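Local coordinates for calreticulin, putative,Calreticulin, putative (Trypanosoma cruzi, PDB 5HCF), which probably acts as a lectin-like chaperone that binds carbohydrate and peptide, through a globular domain of the legume lectin fold, at residues A254-V257 against M258-E262; Y34-A37 against E38-K41; V215-E219 against S220-F224; R136-F139 against P140-K143. All blocks are in the same frame, centred on the assembly; numbering follows the deposited sequence.

Contact 1 of 4, residues A254-V257 against M258-E262; sequences ALKV and MEDME
Lys256 and Asp260, one turn apart on helix 248-260, meet in a salt bridge: NZ of Lys256 stands 3.4 Å from OD1 of Asp260, a long and weak bond. The lysine runs extended as far as CE and then bends at the last torsion (chi4 62°), which brings NZ to the edge of the carboxylate, close to its plane and almost evenly between the two oxygens. CE of Lys256 lies 3.5 Å from OD2 of Asp260. One residue back along the helix, Leu255 lays CD1 against OE2 of Glu259 at 3.5 Å, an apolar methyl beside a carboxylate oxygen. Val257 and Met261 point the same way side by side, and CG1 of the valine reaches CE of the methionine at 4.1 Å. Behind these pairs the backbone is regular at first, Met258 N bonding to Ala254 O at 3.1 Å and 168°. Then it slackens: Lys256 O takes weak bonds from both Glu259 N and Asp260 N, at 3.0 and 2.9 Å. Leu255 and Met258 turn to the body of the domain, where both touch Phe33. The weak, mixed i+3 and i+4 bonding is consistent with a loosely held last turn, to which this long, surface ion pair probably contributes only modestly.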
loop_
_atom_site.group_PDB
_atom_site.type_symbol
_atom_site.label_atom_id
_atom_site.label_comp_id
_atom_site.label_asym_id
_atom_site.label_seq_id
_atom_site.Cartn_x
_atom_site.Cartn_y
_atom_site.Cartn_z
ATOM N N ALA A 254 -10.885 18.906 13.263
ATOM C CA ALA A 254 -10.844 19.722 12.059
ATOM C C ALA A 254 -11.975 19.321 11.116
ATOM O O ALA A 254 -12.601 20.172 10.483
ATOM C CB ALA A 254 -9.500 19.593 11.371
ATOM N N LEU A 255 -12.224 18.017 11.028
ATOM C CA LEU A 255 -13.317 17.499 10.210
ATOM C C LEU A 255 -14.684 17.960 10.711
ATOM O O LEU A 255 -15.550 18.324 9.915
ATOM C CB LEU A 255 -13.275 15.972 10.156
ATOM C CG LEU A 255 -14.423 15.335 9.367
ATOM C CD1 LEU A 255 -14.406 15.766 7.903
ATOM C CD2 LEU A 255 -14.374 13.823 9.494
ATOM N N LYS A 256 -14.879 17.959 12.025
ATOM C CA LYS A 256 -16.155 18.396 12.579
ATOM C C LYS A 256 -16.377 19.878 12.338
ATOM O O LYS A 256 -17.505 20.317 12.125
ATOM C CB LYS A 256 -16.251 18.107 14.078
ATOM C CG LYS A 256 -17.547 18.640 14.693
ATOM C CD LYS A 256 -17.741 18.202 16.136
ATOM C CE LYS A 256 -18.974 18.863 16.759
ATOM N NZ LYS A 256 -20.259 18.510 16.091
ATOM N N VAL A 257 -15.296 20.645 12.386
ATOM C CA VAL A 257 -15.384 22.074 12.142
ATOM C C VAL A 257 -15.853 22.351 10.719
ATOM O O VAL A 257 -16.751 23.168 10.504
ATOM C CB VAL A 257 -14.036 22.772 12.375
ATOM C CG1 VAL A 257 -14.070 24.181 11.802
ATOM C CG2 VAL A 257 -13.705 22.795 13.865
ATOM N N MET A 258 -15.243 21.670 9.752
ATOM C CA MET A 258 -15.669 21.773 8.359
ATOM C C MET A 258 -17.024 21.102 8.077
ATOM O O MET A 258 -17.483 21.084 6.939
ATOM C CB MET A 258 -14.613 21.152 7.440
ATOM C CG MET A 258 -14.868 21.382 5.956
ATOM S SD MET A 258 -14.045 20.177 4.900
ATOM C CE MET A 258 -15.285 18.882 4.899
ATOM N N GLU A 259 -17.668 20.554 9.101
ATOM C CA GLU A 259 -18.952 19.882 8.898
ATOM C C GLU A 259 -20.075 20.584 9.651
ATOM O O GLU A 259 -21.257 20.340 9.400
ATOM C CB GLU A 259 -18.874 18.413 9.317
ATOM C CG GLU A 259 -18.215 17.505 8.293
ATOM C CD GLU A 259 -18.287 16.043 8.687
ATOM O OE1 GLU A 259 -18.786 15.751 9.795
ATOM O OE2 GLU A 259 -17.871 15.184 7.879
ATOM N N ASP A 260 -19.694 21.460 10.573
ATOM C CA ASP A 260 -20.645 22.275 11.315
ATOM C C ASP A 260 -21.034 23.474 10.464
ATOM O O ASP A 260 -22.117 24.039 10.626
ATOM C CB ASP A 260 -20.057 22.692 12.662
ATOM C CG ASP A 260 -20.031 21.546 13.651
ATOM O OD1 ASP A 260 -20.613 20.490 13.332
ATOM O OD2 ASP A 260 -19.428 21.694 14.736
ATOM N N MET A 261 -20.133 23.849 9.559
ATOM C CA MET A 261 -20.386 24.898 8.577
ATOM C C MET A 261 -21.469 24.449 7.604
ATOM O O MET A 261 -22.104 25.268 6.942
ATOM C CB MET A 261 -19.105 25.254 7.812
ATOM C CG MET A 261 -18.076 26.013 8.630
ATOM S SD MET A 261 -16.597 26.435 7.700
ATOM C CE MET A 261 -15.490 26.886 9.036
ATOM N N GLU A 262 -21.676 23.137 7.537
ATOM C CA GLU A 262 -22.600 22.527 6.584
ATOM C C GLU A 262 -23.837 21.919 7.244
ATOM O O GLU A 262 -24.109 22.170 8.423
ATOM C CB GLU A 262 -21.843 21.473 5.786
ATOM C CG GLU A 262 -20.538 22.032 5.242
ATOM C CD GLU A 262 -19.859 21.099 4.278
ATOM O OE1 GLU A 262 -20.351 19.965 4.104
ATOM O OE2 GLU A 262 -18.864 21.523 3.654
#

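Contact 2 of 4, residues Y34-A37 against E38-K41; sequences YADA and EKSK
Residues 34-41 curl through the loop between strands 26-29 and 42-45, ending in a type I turn from Glu38 to Lys41, and Ser40 N closes on Asp36 O at 2.9 Å. Asp36 is the hub. One carboxylate oxygen, OD1, accepts from Glu38 N and from Lys39 N, each at 2.8 Å; the two donors come from opposite faces of the carboxylate plane, both on the anti side, and the Lys39 bond is nearly straight at 173°. With CG anti to the backbone N (chi1 -177°), OD1 is carried forward to a point between these two N-H groups. The Glu38 bond makes an Asx turn, and with the Ser40 bond the whole is an Asx motif leading into the type I turn. The Lys39 chain, bent at chi3, crosses the aspartate obliquely, with CE 3.7 Å from OD2 of Asp36; NZ stays beyond salt-bridge range. Ser40 answers in the reverse direction: its OG accepts from Asp36 N at 3.0 Å, and its CB packs on CB of Tyr34. Lys41 NZ clasps Glu38 OE1 at 3.0 Å, on the syn side. Ala35 rests on Ala250 of helix 248-260. Two amides gripping one oxygen fix the rotation of the aspartate, and would be expected to stabilise its negative charge.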
loop_
_atom_site.group_PDB
_atom_site.type_symbol
_atom_site.label_atom_id
_atom_site.label_comp_id
_atom_site.label_asym_id
_atom_site.label_seq_id
_atom_site.Cartn_x
_atom_site.Cartn_y
_atom_site.Cartn_z
ATOM N N TYR A 34 -7.283 19.875 7.881
ATOM C CA TYR A 34 -6.085 19.183 8.338
ATOM C C TYR A 34 -5.875 19.320 9.843
ATOM O O TYR A 34 -6.277 20.315 10.450
ATOM C CB TYR A 34 -4.863 19.722 7.594
ATOM C CG TYR A 34 -4.883 21.226 7.463
ATOM C CD1 TYR A 34 -4.491 22.037 8.520
ATOM C CD2 TYR A 34 -5.315 21.837 6.293
ATOM C CE1 TYR A 34 -4.517 23.410 8.415
ATOM C CE2 TYR A 34 -5.346 23.216 6.180
ATOM C CZ TYR A 34 -4.945 23.996 7.245
ATOM O OH TYR A 34 -4.968 25.369 7.147
ATOM N N ALA A 35 -5.246 18.310 10.438
ATOM C CA ALA A 35 -4.872 18.358 11.847
ATOM C C ALA A 35 -3.780 19.400 12.088
ATOM O O ALA A 35 -3.767 20.080 13.115
ATOM C CB ALA A 35 -4.413 16.986 12.321
ATOM N N ASP A 36 -2.869 19.530 11.128
ATOM C CA ASP A 36 -1.756 20.463 11.252
ATOM C C ASP A 36 -1.323 20.937 9.866
ATOM O O ASP A 36 -1.095 20.127 8.973
ATOM C CB ASP A 36 -0.590 19.804 11.996
ATOM C CG ASP A 36 0.576 20.748 12.216
ATOM O OD1 ASP A 36 1.298 21.052 11.242
ATOM O OD2 ASP A 36 0.772 21.185 13.370
ATOM N N ALA A 37 -1.209 22.251 9.695
ATOM C CA ALA A 37 -0.990 22.849 8.380
ATOM C C ALA A 37 0.326 22.413 7.738
ATOM O O ALA A 37 0.487 22.498 6.518
ATOM C CB ALA A 37 -1.041 24.362 8.483
ATOM N N GLU A 38 1.265 21.947 8.556
ATOM C CA GLU A 38 2.554 21.497 8.043
ATOM C C GLU A 38 2.733 19.978 8.125
ATOM O O GLU A 38 3.163 19.353 7.154
ATOM C CB GLU A 38 3.695 22.191 8.790
ATOM C CG GLU A 38 3.851 23.669 8.449
ATOM C CD GLU A 38 4.197 23.902 6.988
ATOM O OE1 GLU A 38 4.756 22.981 6.352
ATOM O OE2 GLU A 38 3.907 25.005 6.474
ATOM N N LYS A 39 2.396 19.381 9.266
ATOM C CA LYS A 39 2.608 17.944 9.433
ATOM C C LYS A 39 1.586 17.110 8.667
ATOM O O LYS A 39 1.796 15.915 8.453
ATOM C CB LYS A 39 2.574 17.535 10.904
ATOM C CG LYS A 39 3.666 18.142 11.756
ATOM C CD LYS A 39 3.653 17.521 13.148
ATOM C CE LYS A 39 2.485 18.022 13.993
ATOM N NZ LYS A 39 2.729 17.745 15.439
ATOM N N SER A 40 0.466 17.721 8.286
ATOM C CA SER A 40 -0.552 17.009 7.520
ATOM C C SER A 40 -0.246 17.057 6.032
ATOM O O SER A 40 -0.971 16.473 5.226
ATOM C CB SER A 40 -1.948 17.580 7.785
ATOM O OG SER A 40 -2.353 17.364 9.128
ATOM N N LYS A 41 0.824 17.754 5.667
ATOM C CA LYS A 41 1.210 17.848 4.263
ATOM C C LYS A 41 1.583 16.479 3.697
ATOM O O LYS A 41 2.133 15.629 4.403
ATOM C CB LYS A 41 2.368 18.831 4.082
ATOM C CG LYS A 41 1.976 20.288 4.267
ATOM C CD LYS A 41 3.130 21.223 3.937
ATOM C CE LYS A 41 2.643 22.651 3.738
ATOM N NZ LYS A 41 3.778 23.598 3.536
#

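Contact 3 of 4, residues V215-E219 against S220-F224; sequences VWQVE and SGSIF
The link between two long strands, 208-217 of the seven-stranded sheet and 223-230 of the eight-stranded one, turns around the amide of Gln217, whose two ends reach toward two serines of the outgoing arm. NE2 of Gln217 gives a weak, bent hydrogen bond to Ser222 OG, short at 2.7 Å but only 126° at the hydrogen. On the other side of the amide, OE1 of Gln217 lies 3.4 Å from Ser220 OG, a weak contact whose proton may instead serve another acceptor. The glutamine chain is extended beyond CG (chi2 -163°), which carries its amide across the bend. Leu45 and Leu81 pack against the same side chain.

Both serines are held more firmly from outside: Ser222 OG is hydrogen-bonded to His77 and to Gln79, and Ser220 OG to the hydroxyl of Tyr52. Glu219 turns elsewhere, its OE1 accepting from the backbone N of Lys82 and of Cys83, the latter one half of the disulfide with Cys114. The bend is largely buried, and these bonds satisfy Ser220 OG, Ser222 OG and Glu219 OE1 inside the protein. Between the serines, Gly221 takes a positive phi of 121°, a conformation that glycine readily adopts. Beyond the bend, Phe224 packs on Phe73 and Val75 of strand 69-76. A connection that leaves one sheet and enters the other is characteristic of the beta-sandwich of the legume lectin fold.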
loop_
_atom_site.group_PDB
_atom_site.type_symbol
_atom_site.label_atom_id
_atom_site.label_comp_id
_atom_site.label_asym_id
_atom_site.label_seq_id
_atom_site.Cartn_x
_atom_site.Cartn_y
_atom_site.Cartn_z
ATOM N N VAL A 215 -2.446 4.682 -9.781
ATOM C CA VAL A 215 -3.872 4.589 -9.474
ATOM C C VAL A 215 -4.733 5.353 -10.468
ATOM O O VAL A 215 -4.264 6.271 -11.136
ATOM C CB VAL A 215 -4.193 5.120 -8.058
ATOM C CG1 VAL A 215 -3.421 4.348 -7.016
ATOM C CG2 VAL A 215 -3.890 6.607 -7.962
ATOM N N TRP A 216 -5.997 4.955 -10.556
ATOM C CA TRP A 216 -7.008 5.693 -11.299
ATOM C C TRP A 216 -7.971 6.341 -10.315
ATOM O O TRP A 216 -8.385 5.711 -9.345
ATOM C CB TRP A 216 -7.758 4.766 -12.264
ATOM C CG TRP A 216 -9.124 5.259 -12.661
ATOM C CD1 TRP A 216 -10.318 4.922 -12.089
ATOM C CD2 TRP A 216 -9.432 6.183 -13.711
ATOM N NE1 TRP A 216 -11.349 5.572 -12.721
ATOM C CE2 TRP A 216 -10.832 6.355 -13.721
ATOM C CE3 TRP A 216 -8.660 6.881 -14.647
ATOM C CZ2 TRP A 216 -11.476 7.195 -14.627
ATOM C CZ3 TRP A 216 -9.301 7.713 -15.546
ATOM C CH2 TRP A 216 -10.695 7.864 -15.529
ATOM N N GLN A 217 -8.309 7.605 -10.556
ATOM C CA GLN A 217 -9.266 8.311 -9.708
ATOM C C GLN A 217 -10.303 9.083 -10.512
ATOM O O GLN A 217 -9.959 9.899 -11.368
ATOM C CB GLN A 217 -8.562 9.280 -8.754
ATOM C CG GLN A 217 -7.985 8.642 -7.502
ATOM C CD GLN A 217 -7.671 9.674 -6.433
ATOM O OE1 GLN A 217 -6.788 10.507 -6.597
ATOM N NE2 GLN A 217 -8.418 9.636 -5.342
ATOM N N VAL A 218 -11.575 8.816 -10.225
ATOM C CA VAL A 218 -12.668 9.610 -10.770
ATOM C C VAL A 218 -12.781 10.905 -9.975
ATOM O O VAL A 218 -12.607 11.996 -10.520
ATOM C CB VAL A 218 -14.015 8.873 -10.725
ATOM C CG1 VAL A 218 -15.121 9.787 -11.240
ATOM C CG2 VAL A 218 -13.952 7.585 -11.540
ATOM N N GLU A 219 -13.088 10.778 -8.686
ATOM C CA GLU A 219 -13.083 11.921 -7.777
ATOM C C GLU A 219 -11.714 12.024 -7.114
ATOM O O GLU A 219 -11.378 11.222 -6.239
ATOM C CB GLU A 219 -14.183 11.792 -6.717
ATOM C CG GLU A 219 -15.583 11.532 -7.281
ATOM C CD GLU A 219 -15.822 10.067 -7.662
ATOM O OE1 GLU A 219 -15.038 9.188 -7.242
ATOM O OE2 GLU A 219 -16.802 9.793 -8.385
ATOM N N SER A 220 -10.919 13.000 -7.542
ATOM C CA SER A 220 -9.555 13.128 -7.042
ATOM C C SER A 220 -9.499 13.924 -5.741
ATOM O O SER A 220 -10.527 14.361 -5.228
ATOM C CB SER A 220 -8.660 13.771 -8.103
ATOM O OG SER A 220 -7.290 13.622 -7.770
ATOM N N GLY A 221 -8.290 14.103 -5.212
ATOM C CA GLY A 221 -8.095 14.854 -3.986
ATOM C C GLY A 221 -7.436 14.052 -2.876
ATOM O O GLY A 221 -7.258 14.556 -1.770
ATOM N N SER A 222 -7.079 12.803 -3.164
ATOM C CA SER A 222 -6.470 11.927 -2.158
ATOM C C SER A 222 -5.080 12.412 -1.747
ATOM O O SER A 222 -4.358 13.002 -2.547
ATOM C CB SER A 222 -6.384 10.488 -2.672
ATOM O OG SER A 222 -7.671 9.902 -2.798
ATOM N N ILE A 223 -4.713 12.162 -0.494
ATOM C CA ILE A 223 -3.406 12.568 0.009
ATOM C C ILE A 223 -2.645 11.389 0.618
ATOM O O ILE A 223 -3.109 10.757 1.567
ATOM C CB ILE A 223 -3.535 13.690 1.056
ATOM C CG1 ILE A 223 -4.301 14.877 0.465
ATOM C CG2 ILE A 223 -2.153 14.122 1.566
ATOM C CD1 ILE A 223 -4.502 16.011 1.440
ATOM N N PHE A 224 -1.470 11.103 0.066
ATOM C CA PHE A 224 -0.627 10.013 0.552
ATOM C C PHE A 224 0.406 10.535 1.543
ATOM O O PHE A 224 0.961 11.616 1.347
ATOM C CB PHE A 224 0.081 9.316 -0.612
ATOM C CG PHE A 224 -0.843 8.560 -1.527
ATOM C CD1 PHE A 224 -1.590 9.224 -2.486
ATOM C CD2 PHE A 224 -0.960 7.182 -1.432
ATOM C CE1 PHE A 224 -2.436 8.527 -3.331
ATOM C CE2 PHE A 224 -1.802 6.484 -2.271
ATOM C CZ PHE A 224 -2.539 7.155 -3.221
#

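Contact 4 of 4, residues R136-F139 against P140-K143; sequences RIRF and PEDK
Glu141 OE1 has two partners: a hydrogen bond from Asn118 ND2 of strand 117-126 and, more loosely, a long salt bridge with Arg138 NH1 at 3.9 Å. The oxygen lies at the edge of the guanidinium, near its plane, yet the carboxylate as a whole is turned, its plane 64° from that of the arginine. Arg138 reaches there with a chain extended from CG to NE, and its stronger polar partner is elsewhere, NH2 bonding to Ser116 O. Asn118 also takes Phe139 N on its OD1, which ties the backbone between the two charged residues to the same strand.

Phe139 points inward from this extended chain. Its CG sits between the backbone N and the carbonyl carbon (chi1 71°), which folds the ring toward the following residue: CD2 of Phe139 comes 3.2 Å from Pro140 O, obliquely. At the root of the side chain CB of Phe139 lies 3.3 Å from CD of Pro140. The buried ring is packed on Val120, on Pro111 and Arg113 of strand 107-114, and on Tyr148 of strand 145-152, while Pro140 touches His146. With the ionic pair on the outer side and the buried phenyl ring on the inner, this loop takes over from strand 129-132, an edge strand of the seven-stranded sheet, and carries the chain across the sandwich to strand 145-152, an edge-strand connection of the concanavalin-like fold.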
loop_
_atom_site.group_PDB
_atom_site.type_symbol
_atom_site.label_atom_id
_atom_site.label_comp_id
_atom_site.label_asym_id
_atom_site.label_seq_id
_atom_site.Cartn_x
_atom_site.Cartn_y
_atom_site.Cartn_z
ATOM N N ARG A 136 -11.198 -10.471 1.974
ATOM C CA ARG A 136 -11.686 -9.192 1.478
ATOM C C ARG A 136 -12.076 -8.292 2.653
ATOM O O ARG A 136 -13.165 -8.428 3.212
ATOM C CB ARG A 136 -12.879 -9.397 0.538
ATOM C CG ARG A 136 -12.600 -10.397 -0.578
ATOM C CD ARG A 136 -13.662 -10.410 -1.672
ATOM N NE ARG A 136 -13.395 -9.432 -2.724
ATOM C CZ ARG A 136 -13.755 -8.153 -2.703
ATOM N NH1 ARG A 136 -14.400 -7.651 -1.658
ATOM N NH2 ARG A 136 -13.451 -7.370 -3.730
ATOM N N ILE A 137 -11.165 -7.402 3.043
ATOM C CA ILE A 137 -11.445 -6.407 4.075
ATOM C C ILE A 137 -11.764 -5.047 3.463
ATOM O O ILE A 137 -10.962 -4.486 2.715
ATOM C CB ILE A 137 -10.267 -6.247 5.052
ATOM C CG1 ILE A 137 -10.307 -7.339 6.123
ATOM C CG2 ILE A 137 -10.318 -4.883 5.720
ATOM C CD1 ILE A 137 -10.007 -8.717 5.605
ATOM N N ARG A 138 -12.944 -4.519 3.778
ATOM C CA ARG A 138 -13.324 -3.183 3.326
ATOM C C ARG A 138 -12.645 -2.115 4.179
ATOM O O ARG A 138 -12.508 -2.270 5.394
ATOM C CB ARG A 138 -14.845 -3.008 3.368
ATOM C CG ARG A 138 -15.602 -3.861 2.372
ATOM C CD ARG A 138 -17.091 -3.550 2.430
ATOM N NE ARG A 138 -17.805 -4.020 1.247
ATOM C CZ ARG A 138 -18.317 -3.220 0.316
ATOM N NH1 ARG A 138 -18.202 -1.902 0.433
ATOM N NH2 ARG A 138 -18.948 -3.738 -0.732
ATOM N N PHE A 139 -12.212 -1.033 3.541
ATOM C CA PHE A 139 -11.595 0.067 4.272
ATOM C C PHE A 139 -12.651 1.114 4.577
ATOM O O PHE A 139 -13.660 1.192 3.878
ATOM C CB PHE A 139 -10.421 0.666 3.488
ATOM C CG PHE A 139 -10.832 1.447 2.269
ATOM C CD1 PHE A 139 -11.004 0.812 1.046
ATOM C CD2 PHE A 139 -11.034 2.819 2.344
ATOM C CE1 PHE A 139 -11.376 1.529 -0.077
ATOM C CE2 PHE A 139 -11.406 3.540 1.233
ATOM C CZ PHE A 139 -11.575 2.896 0.017
ATOM N N PRO A 140 -12.422 1.920 5.627
ATOM C CA PRO A 140 -13.426 2.884 6.093
ATOM C C PRO A 140 -13.734 3.938 5.039
ATOM O O PRO A 140 -12.825 4.513 4.442
ATOM C CB PRO A 140 -12.779 3.513 7.333
ATOM C CG PRO A 140 -11.606 2.645 7.675
ATOM C CD PRO A 140 -11.187 1.956 6.425
ATOM N N GLU A 141 -15.019 4.174 4.810
ATOM C CA GLU A 141 -15.444 5.095 3.769
ATOM C C GLU A 141 -15.805 6.434 4.379
ATOM O O GLU A 141 -16.977 6.758 4.550
ATOM C CB GLU A 141 -16.623 4.510 2.988
ATOM C CG GLU A 141 -16.219 3.346 2.106
ATOM C CD GLU A 141 -17.373 2.762 1.328
ATOM O OE1 GLU A 141 -17.117 1.871 0.481
ATOM O OE2 GLU A 141 -18.529 3.193 1.557
ATOM N N ASP A 142 -14.775 7.208 4.698
ATOM C CA ASP A 142 -14.953 8.534 5.268
ATOM C C ASP A 142 -13.830 9.440 4.775
ATOM O O ASP A 142 -12.994 9.017 3.971
ATOM C CB ASP A 142 -14.986 8.471 6.799
ATOM C CG ASP A 142 -13.741 7.827 7.396
ATOM O OD1 ASP A 142 -12.652 7.943 6.795
ATOM O OD2 ASP A 142 -13.852 7.194 8.470
ATOM N N LYS A 143 -13.820 10.681 5.251
ATOM C CA LYS A 143 -12.851 11.669 4.791
ATOM C C LYS A 143 -11.586 11.706 5.653
ATOM O O LYS A 143 -10.697 12.523 5.423
ATOM C CB LYS A 143 -13.494 13.057 4.754
ATOM C CG LYS A 143 -14.649 13.165 3.779
ATOM C CD LYS A 143 -15.289 14.537 3.835
ATOM C CE LYS A 143 -16.409 14.653 2.816
ATOM N NZ LYS A 143 -16.712 16.073 2.474
#

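The four contacts lie in series along the chain, in the order 2, 4, 3, 1, rather than around a single site, and none is tied here to a known ligand. Contact 1 links two neighbours: its C-terminal helix touches contact 2, with Ala254 CB 3.4 Å from Tyr34 O, and touches contact 4, where Met258 CE lies 4.0 Å from Lys143 NZ. Contacts 2 and 4 themselves do not meet, their nearest atoms being about 8 Å apart. Contact 3 is the buried member; it comes within about 5 Å of contact 2 and about 8 Å of contact 4, nearest atoms in both cases. Contacts 3 and 4 both join the two sheets, their centres about 15 Å apart.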